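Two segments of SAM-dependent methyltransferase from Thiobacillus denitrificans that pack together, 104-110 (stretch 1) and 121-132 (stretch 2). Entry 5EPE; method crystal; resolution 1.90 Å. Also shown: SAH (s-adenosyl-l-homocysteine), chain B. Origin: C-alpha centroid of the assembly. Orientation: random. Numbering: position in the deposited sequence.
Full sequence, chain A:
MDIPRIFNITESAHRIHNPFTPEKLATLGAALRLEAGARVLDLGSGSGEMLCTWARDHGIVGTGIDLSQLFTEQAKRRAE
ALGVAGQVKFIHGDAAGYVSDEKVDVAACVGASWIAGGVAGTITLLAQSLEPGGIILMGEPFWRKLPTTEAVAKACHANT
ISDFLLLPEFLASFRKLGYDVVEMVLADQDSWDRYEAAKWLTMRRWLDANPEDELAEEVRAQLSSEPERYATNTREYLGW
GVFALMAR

Stretch 1 104-110: VDVAACV
Stretch 2 (121-132) GTITLLAQSLEP

A strand and a helix of one chain pack roughly antiparallel here, and the chain then turns so that Leu 130 pairs with Val 104. The strand runs through Ala 107 to Val 110, with phi/psi of -119/120 at Ala 107, -125/142 at Ala 108, -136/106 at Cys 109 and -104/87 at Val 110. Gly 121 through Leu 126 are helical, near -62/-42. The axes approach to 8.4 Å, with 151° between N-to-C directions, so the register runs in reverse: Ala 107 lies nearest Leu 126 (CA to CA 5.6 Å) and Cys 109 nearest Thr 122 (CA to CA 7.5 Å).

The alternation of the strand sorts its side chains. Ala 107 and Cys 109 point toward the helix, Val 106 and Ala 108 away. The helix answers with residues four apart, Thr 122 and Leu 126, which one helical turn brings to the same side. Ala 107 is the hollow of the strand: its lone methyl lets the helix come close, so that Ala 107 CB lies 3.9 Å from Leu 126 CB and also 3.9 Å from Leu 130 CD1. Leu 126 (chi1 m, chi2 t) is the main bump, both methyls against the strand: CD1 rests 3.9 Å from Cys 109 CB, and CD2 reaches Ala 108 O at 3.7 Å. Cys 109 (chi1 t) meets Thr 122 (chi1 m), CB to CG2 3.6 Å; Thr 122 OG1 is hydrogen-bonded elsewhere in the structure.

A type I turn spans Ala 127 to Leu 130, with a hydrogen bond from Leu 130 N to Ala 127 O (3.3 Å). Ser 129 is at -97/-2, Leu 130 at -93/133, Glu 131 at -65/136. Leu 130 bridges Val 104 in parallel register, CA to CA 5.0 Å, both side chains on the same face of the sheet. Val 104 (-123/159, chi1 m) is beta-branched, a type at home in extended backbone. Val 104 N donates to Ser 129 O at 2.9 Å (147°), and Glu 131 N to Val 104 O at 2.8 Å (169°); Val 104 thus bonds both residues flanking its partner, the parallel pattern. Leu 130 (chi1 t, chi2 p) sends CD1 over the corner at Asp 105 (-84/-28), 3.6 Å from Val 104 O and 3.8 Å from Ala 107 N, filling the space where the chain bends. At the margin, Glu 131 (chi1 t, chi2 p) sets its aliphatic CG 4.1 Å from Asp 105 OD1.

At the far end of the strand, Val 110 O accepts a 3.1 Å hydrogen bond from N of S-adenosyl-L-homocysteine.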

# COMPACT_ATOMS: atom_id res chain seq x y z
N VAL A 104 51.42 1.18 14.79
CA VAL A 104 50.45 1.18 15.86
C VAL A 104 49.57 -0.06 15.78
O VAL A 104 49.43 -0.70 14.74
CB VAL A 104 49.62 2.50 15.88
CG1 VAL A 104 50.55 3.71 16.06
CG2 VAL A 104 48.80 2.66 14.61
N ASP A 105 48.97 -0.38 16.93
CA ASP A 105 48.08 -1.52 17.05
C ASP A 105 46.65 -1.17 16.61
O ASP A 105 45.89 -2.05 16.21
CB ASP A 105 48.12 -1.99 18.50
CG ASP A 105 49.56 -2.32 18.93
OD1 ASP A 105 50.17 -3.14 18.24
OD2 ASP A 105 50.13 -1.63 19.79
N VAL A 106 46.30 0.10 16.76
CA VAL A 106 45.00 0.63 16.34
C VAL A 106 45.21 1.96 15.64
O VAL A 106 45.79 2.91 16.22
CB VAL A 106 44.08 0.85 17.56
CG1 VAL A 106 42.71 1.38 17.11
CG2 VAL A 106 43.87 -0.42 18.39
N ALA A 107 44.76 2.06 14.39
CA ALA A 107 44.84 3.30 13.64
C ALA A 107 43.42 3.74 13.29
O ALA A 107 42.64 2.97 12.68
CB ALA A 107 45.68 3.12 12.38
N ALA A 108 43.05 4.94 13.76
CA ALA A 108 41.64 5.36 13.80
C ALA A 108 41.41 6.66 13.08
O ALA A 108 42.21 7.56 13.15
CB ALA A 108 41.18 5.51 15.23
N CYS A 109 40.28 6.77 12.40
CA CYS A 109 39.75 8.05 11.98
C CYS A 109 38.22 8.00 12.28
O CYS A 109 37.45 7.33 11.58
CB CYS A 109 40.00 8.29 10.50
SG CYS A 109 39.41 9.93 9.93
N VAL A 110 37.82 8.71 13.32
CA VAL A 110 36.48 8.65 13.83
C VAL A 110 35.70 9.90 13.40
O VAL A 110 35.66 10.91 14.08
CB VAL A 110 36.50 8.41 15.33
CG1 VAL A 110 35.06 8.24 15.90
CG2 VAL A 110 37.29 7.13 15.62
N GLY A 121 40.03 6.02 0.89
CA GLY A 121 41.31 6.72 0.95
C GLY A 121 41.88 6.73 2.36
O GLY A 121 43.13 6.57 2.59
N THR A 122 41.00 6.97 3.32
CA THR A 122 41.41 7.04 4.72
C THR A 122 41.89 5.69 5.23
O THR A 122 42.89 5.62 5.94
CB THR A 122 40.29 7.61 5.58
OG1 THR A 122 40.01 8.95 5.16
CG2 THR A 122 40.71 7.69 7.04
N ILE A 123 41.17 4.62 4.91
CA ILE A 123 41.62 3.28 5.24
C ILE A 123 43.03 3.04 4.68
O ILE A 123 43.90 2.53 5.38
CB ILE A 123 40.62 2.19 4.73
CG1 ILE A 123 39.32 2.23 5.54
CG2 ILE A 123 41.26 0.81 4.81
CD1 ILE A 123 38.12 1.43 4.97
N THR A 124 43.25 3.40 3.43
CA THR A 124 44.57 3.21 2.81
C THR A 124 45.63 4.01 3.56
O THR A 124 46.74 3.48 3.77
CB THR A 124 44.55 3.60 1.34
OG1 THR A 124 43.56 2.78 0.74
CG2 THR A 124 45.86 3.38 0.66
N LEU A 125 45.30 5.24 3.98
CA LEU A 125 46.26 6.04 4.73
C LEU A 125 46.61 5.40 6.10
O LEU A 125 47.79 5.29 6.47
CB LEU A 125 45.74 7.44 4.97
CG LEU A 125 46.60 8.40 5.80
CD1 LEU A 125 47.91 8.73 5.13
CD2 LEU A 125 45.82 9.67 6.05
N LEU A 126 45.59 5.03 6.86
CA LEU A 126 45.73 4.46 8.20
C LEU A 126 46.53 3.16 8.14
O LEU A 126 47.37 2.88 9.01
CB LEU A 126 44.33 4.24 8.85
CG LEU A 126 43.55 5.52 9.20
CD1 LEU A 126 42.16 5.16 9.66
CD2 LEU A 126 44.26 6.29 10.30
N ALA A 127 46.26 2.35 7.12
CA ALA A 127 47.01 1.11 6.87
C ALA A 127 48.53 1.29 6.81
O ALA A 127 49.28 0.39 7.19
CB ALA A 127 46.52 0.46 5.59
N GLN A 128 48.99 2.46 6.36
CA GLN A 128 50.42 2.73 6.31
C GLN A 128 51.07 2.84 7.68
O GLN A 128 52.30 2.70 7.79
CB GLN A 128 50.69 4.00 5.53
CG GLN A 128 50.27 3.83 4.08
CD GLN A 128 50.69 5.02 3.27
OE1 GLN A 128 49.88 5.76 2.78
NE2 GLN A 128 51.95 5.24 3.18
N SER A 129 50.27 3.14 8.71
CA SER A 129 50.77 3.27 10.08
C SER A 129 50.59 2.01 10.91
O SER A 129 51.03 1.97 12.06
CB SER A 129 50.09 4.44 10.79
OG SER A 129 50.44 5.70 10.17
N LEU A 130 49.98 0.98 10.33
CA LEU A 130 49.45 -0.12 11.10
C LEU A 130 50.42 -1.30 11.24
O LEU A 130 51.00 -1.75 10.29
CB LEU A 130 48.15 -0.64 10.49
CG LEU A 130 47.29 -1.50 11.40
CD1 LEU A 130 46.63 -0.71 12.52
CD2 LEU A 130 46.26 -2.23 10.53
N GLU A 131 50.56 -1.79 12.47
CA GLU A 131 51.28 -3.02 12.75
C GLU A 131 50.51 -4.21 12.07
O GLU A 131 49.29 -4.28 12.16
CB GLU A 131 51.29 -3.16 14.28
CG GLU A 131 52.12 -4.27 14.85
CD GLU A 131 53.62 -4.03 14.71
OE1 GLU A 131 54.10 -2.94 15.10
OE2 GLU A 131 54.29 -4.96 14.22
N PRO A 132 51.23 -5.15 11.40
CA PRO A 132 50.54 -6.40 10.93
C PRO A 132 49.74 -7.06 12.06
O PRO A 132 50.27 -7.23 13.17
CB PRO A 132 51.69 -7.33 10.49
CG PRO A 132 52.95 -6.67 10.97
CD PRO A 132 52.68 -5.19 11.11
N SAH B . 37.21 11.97 16.49
CA SAH B . 36.75 13.17 17.28
CB SAH B . 36.43 14.33 16.36
CG SAH B . 35.35 14.12 15.29
SD SAH B . 34.79 15.63 14.55
C SAH B . 35.56 12.86 18.17
O SAH B . 34.83 11.88 17.90
OXT SAH B . 35.28 13.57 19.16
C5' SAH B . 35.89 15.93 13.13
C4' SAH B . 37.25 16.44 13.61
O4' SAH B . 38.16 16.51 12.50
C3' SAH B . 37.22 17.84 14.24
O3' SAH B . 37.80 17.75 15.56
C2' SAH B . 38.07 18.72 13.33
O2' SAH B . 38.87 19.66 14.04
C1' SAH B . 38.97 17.69 12.69
N9 SAH B . 39.59 17.97 11.39
C8 SAH B . 38.98 18.48 10.27
N7 SAH B . 39.82 18.51 9.26
C5 SAH B . 41.02 17.99 9.76
C6 SAH B . 42.30 17.78 9.18
N6 SAH B . 42.53 18.09 7.88
N1 SAH B . 43.29 17.24 9.93
C2 SAH B . 43.03 16.94 11.22
N3 SAH B . 41.86 17.12 11.87
C4 SAH B . 40.88 17.65 11.07